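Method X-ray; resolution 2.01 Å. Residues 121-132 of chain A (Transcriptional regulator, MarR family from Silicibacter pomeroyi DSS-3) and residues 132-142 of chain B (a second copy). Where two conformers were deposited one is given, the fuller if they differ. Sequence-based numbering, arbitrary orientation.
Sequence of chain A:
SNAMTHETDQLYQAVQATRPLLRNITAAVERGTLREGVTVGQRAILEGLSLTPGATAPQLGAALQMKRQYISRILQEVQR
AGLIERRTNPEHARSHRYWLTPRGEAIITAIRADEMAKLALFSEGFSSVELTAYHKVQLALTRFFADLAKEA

Chain A (121-132) LFSEGFSSVELT
Chain B (132-142) TAYHKVQLALT

How are the two backbones laid against each other? Chain B is one continuous helix from Thr132(B) to Thr142(B), with phi/psi near -60/-45 throughout. Chain A leaves a helix at its start, makes a type I turn from Ser123(A) to Phe126(A), closed by Phe126(A) N to Ser123(A) O at 3.0 Å, and passes through extended Phe126(A) (-138/158) and Ser127(A) (-77/159) into a second helix from Ser128(A). This second helix crosses the chain B helix at -90°, with axes 8.8 Å apart at closest approach. The register is set by CA–CA distances of 5.3 Å for Glu130(A) to Ala133(B), 7.1 Å for Leu131(A) to Val137(B) and 7.9 Å for Phe122(A) to Leu141(B). Together the stretches bury 446 Å².

What does Phe122(A), the most covered residue, pack against? Its CA-to-CB bond points toward chain B, and chi1 171° (t) with chi2 86° brings the ring to the last turn of this helix segment. Leu141(B), m at chi1 and t at chi2, places CD2 over one ring face, 3.6 Å from the centroid and 14° off the normal, a CH-pi contact. Near the ring plane, CE1 lies 3.6 Å from Ala140(B) C, while CE2 lies 4.1 Å from Val137(B) CG1.

How does Glu130(A) join capping to a salt bridge? With chi1 -72° (m), chi2 172° (t) and chi3 -50°, its carboxylate OE1 accepts from Ser127(A) N at 2.9 Å and from Ser127(A) OG at 3.2 Å. In return Ser127(A), with chi1 63° (p), caps the helix: its OG accepts from Glu130(A) N at 3.1 Å. The other carboxylate oxygen, OE2, receives a charged hydrogen bond from Lys136(B) NZ at 2.8 Å; the lysine reaches it with all four chi angles t. Beside this polar pair, the small Ala133(B) allows close backbone approach, its CB 3.9 Å from Glu130(A) O.

Why is Val137(B) so well covered? With chi1 178° (t), it meets several chain A side chains at once. Val137(B) CG1 is 4.0 Å from Leu131(A) CD2 (chi1 m, chi2 t), with CG2 nearly as close to that methyl; CG1 also touches Phe122(A), and Val137(B) CG2 sits 3.8 Å from Phe126(A) CD1, in an off-centre CH-pi contact 4.2 Å from the ring centroid. Phe126(A), with chi1 -62° (m) and chi2 -89°, also sets CZ 3.4 Å from Ala140(B) CB at its ring edge, and CE1 3.7 Å from Lys136(B) CE, so the lysine's aliphatic chain packs against the aromatic ring while its amine binds the carboxylate.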

# COMPACT_ATOMS: atom_id res chain seq x y z
N LEU A 121 19.29 7.06 7.74
CA LEU A 121 18.95 7.46 9.10
C LEU A 121 18.04 6.44 9.76
O LEU A 121 18.21 6.07 10.94
CB LEU A 121 18.23 8.79 8.97
CG LEU A 121 18.14 9.83 10.05
CD1 LEU A 121 18.16 11.22 9.32
CD2 LEU A 121 16.87 9.65 10.89
N PHE A 122 17.02 6.02 9.03
CA PHE A 122 16.12 5.01 9.54
C PHE A 122 16.89 3.72 9.82
O PHE A 122 16.71 3.11 10.87
CB PHE A 122 14.94 4.74 8.58
CG PHE A 122 14.10 3.54 8.98
CD1 PHE A 122 13.05 3.69 9.90
CD2 PHE A 122 14.37 2.25 8.48
CE1 PHE A 122 12.28 2.60 10.30
CE2 PHE A 122 13.61 1.13 8.90
CZ PHE A 122 12.56 1.32 9.82
N SER A 123 17.71 3.30 8.86
CA SER A 123 18.39 1.99 8.93
C SER A 123 19.35 1.89 10.12
O SER A 123 19.58 0.80 10.65
CB SER A 123 19.15 1.73 7.63
OG SER A 123 18.23 1.67 6.57
N GLU A 124 19.87 3.03 10.57
CA GLU A 124 20.74 3.11 11.76
C GLU A 124 20.13 2.55 13.02
O GLU A 124 20.86 2.17 13.95
CB GLU A 124 21.13 4.57 12.01
CG GLU A 124 22.14 5.00 11.01
CD GLU A 124 22.46 6.49 11.03
OE1 GLU A 124 21.95 7.26 11.89
OE2 GLU A 124 23.27 6.83 10.16
N GLY A 125 18.80 2.50 13.04
CA GLY A 125 18.02 1.98 14.17
C GLY A 125 17.91 0.46 14.19
O GLY A 125 17.37 -0.08 15.12
N PHE A 126 18.43 -0.23 13.17
CA PHE A 126 18.26 -1.69 13.02
C PHE A 126 19.56 -2.34 12.59
O PHE A 126 20.42 -1.64 12.05
CB PHE A 126 17.16 -2.00 11.96
CG PHE A 126 15.82 -1.47 12.35
CD1 PHE A 126 14.95 -2.24 13.11
CD2 PHE A 126 15.47 -0.16 12.06
CE1 PHE A 126 13.69 -1.72 13.52
CE2 PHE A 126 14.25 0.37 12.47
CZ PHE A 126 13.37 -0.43 13.21
N SER A 127 19.70 -3.66 12.84
CA SER A 127 20.86 -4.40 12.33
C SER A 127 20.59 -4.66 10.85
O SER A 127 19.43 -4.65 10.43
CB SER A 127 20.99 -5.73 13.05
OG SER A 127 19.84 -6.54 12.79
N SER A 128 21.63 -4.93 10.08
CA SER A 128 21.46 -5.26 8.68
C SER A 128 20.69 -6.58 8.55
O SER A 128 20.00 -6.77 7.56
CB SER A 128 22.80 -5.35 7.94
OG SER A 128 23.68 -6.25 8.57
N VAL A 129 20.82 -7.50 9.52
CA VAL A 129 20.05 -8.77 9.47
C VAL A 129 18.54 -8.54 9.57
O VAL A 129 17.75 -9.14 8.83
CB VAL A 129 20.56 -9.86 10.49
CG1 VAL A 129 20.31 -9.47 11.93
CG2 VAL A 129 19.92 -11.20 10.23
N GLU A 130 18.14 -7.65 10.48
CA GLU A 130 16.73 -7.25 10.56
C GLU A 130 16.20 -6.64 9.27
O GLU A 130 15.07 -6.96 8.85
CB GLU A 130 16.51 -6.25 11.70
CG GLU A 130 16.60 -6.90 13.06
CD GLU A 130 16.59 -5.88 14.18
OE1 GLU A 130 17.37 -4.90 14.12
OE2 GLU A 130 15.79 -6.07 15.12
N LEU A 131 16.97 -5.74 8.67
CA LEU A 131 16.54 -5.11 7.42
C LEU A 131 16.50 -6.08 6.26
O LEU A 131 15.63 -5.97 5.39
CB LEU A 131 17.38 -3.88 7.08
CG LEU A 131 17.31 -2.78 8.15
CD1 LEU A 131 18.37 -1.74 7.90
CD2 LEU A 131 15.90 -2.14 8.19
N THR A 132 17.45 -7.00 6.22
CA THR A 132 17.45 -8.02 5.19
C THR A 132 16.22 -8.94 5.32
O THR A 132 15.61 -9.31 4.31
CB THR A 132 18.78 -8.80 5.22
OG1 THR A 132 19.82 -7.89 4.79
CG2 THR A 132 18.74 -9.97 4.27
N THR B 132 9.32 -11.81 12.88
CA THR B 132 9.27 -10.79 13.89
C THR B 132 10.02 -9.54 13.42
O THR B 132 9.56 -8.43 13.67
CB THR B 132 9.83 -11.32 15.23
OG1 THR B 132 8.91 -12.30 15.72
CG2 THR B 132 9.91 -10.20 16.25
N ALA B 133 11.16 -9.73 12.75
CA ALA B 133 11.91 -8.62 12.16
C ALA B 133 11.05 -7.90 11.10
O ALA B 133 11.00 -6.65 11.07
CB ALA B 133 13.19 -9.13 11.53
N TYR B 134 10.36 -8.66 10.25
CA TYR B 134 9.44 -8.04 9.32
C TYR B 134 8.40 -7.14 10.04
O TYR B 134 8.21 -5.98 9.69
CB TYR B 134 8.72 -9.10 8.45
CG TYR B 134 7.74 -8.47 7.50
CD1 TYR B 134 8.19 -7.81 6.34
CD2 TYR B 134 6.35 -8.51 7.75
CE1 TYR B 134 7.29 -7.20 5.46
CE2 TYR B 134 5.44 -7.88 6.85
CZ TYR B 134 5.92 -7.22 5.74
OH TYR B 134 5.06 -6.61 4.82
N HIS B 135 7.74 -7.68 11.06
CA HIS B 135 6.75 -6.89 11.78
C HIS B 135 7.35 -5.60 12.38
O HIS B 135 6.78 -4.49 12.25
CB HIS B 135 6.09 -7.76 12.84
CG HIS B 135 5.14 -7.02 13.75
ND1 HIS B 135 5.55 -6.43 14.93
CD2 HIS B 135 3.80 -6.85 13.69
CE1 HIS B 135 4.50 -5.90 15.54
NE2 HIS B 135 3.42 -6.16 14.83
N LYS B 136 8.49 -5.75 13.05
CA LYS B 136 9.13 -4.63 13.74
C LYS B 136 9.49 -3.53 12.75
O LYS B 136 9.16 -2.34 12.95
CB LYS B 136 10.39 -5.13 14.50
CG LYS B 136 11.10 -4.10 15.43
CD LYS B 136 12.45 -4.69 15.93
CE LYS B 136 13.35 -3.67 16.64
NZ LYS B 136 14.81 -4.15 16.86
N VAL B 137 10.13 -3.93 11.65
CA VAL B 137 10.53 -2.96 10.62
C VAL B 137 9.31 -2.33 9.92
O VAL B 137 9.29 -1.13 9.70
CB VAL B 137 11.57 -3.58 9.65
CG1 VAL B 137 11.94 -2.57 8.54
CG2 VAL B 137 12.86 -4.00 10.45
N GLN B 138 8.32 -3.16 9.56
CA GLN B 138 7.08 -2.66 8.96
C GLN B 138 6.44 -1.55 9.78
O GLN B 138 6.10 -0.49 9.24
CB GLN B 138 6.06 -3.81 8.76
CG GLN B 138 4.71 -3.35 8.13
CD GLN B 138 4.72 -3.33 6.60
OE1 GLN B 138 5.76 -3.12 5.98
NE2 GLN B 138 3.56 -3.62 5.99
N LEU B 139 6.24 -1.81 11.07
CA LEU B 139 5.66 -0.81 11.97
C LEU B 139 6.54 0.42 12.19
O LEU B 139 6.04 1.56 12.26
CB LEU B 139 5.25 -1.43 13.32
CG LEU B 139 4.14 -2.51 13.31
CD1 LEU B 139 3.37 -2.58 14.66
CD2 LEU B 139 3.18 -2.40 12.19
N ALA B 140 7.85 0.18 12.31
CA ALA B 140 8.82 1.28 12.48
C ALA B 140 8.87 2.19 11.24
O ALA B 140 8.88 3.42 11.37
CB ALA B 140 10.22 0.73 12.82
N LEU B 141 8.84 1.60 10.05
CA LEU B 141 8.74 2.38 8.81
C LEU B 141 7.45 3.19 8.73
O LEU B 141 7.47 4.30 8.26
CB LEU B 141 8.80 1.49 7.55
CG LEU B 141 10.18 0.98 7.09
CD1 LEU B 141 9.98 -0.05 6.04
CD2 LEU B 141 11.07 2.12 6.57
N THR B 142 6.33 2.58 9.11
CA THR B 142 5.04 3.31 9.09
C THR B 142 5.16 4.58 9.93
O THR B 142 4.80 5.67 9.48
CB THR B 142 3.90 2.40 9.58
OG1 THR B 142 3.89 1.22 8.75
CG2 THR B 142 2.51 3.11 9.45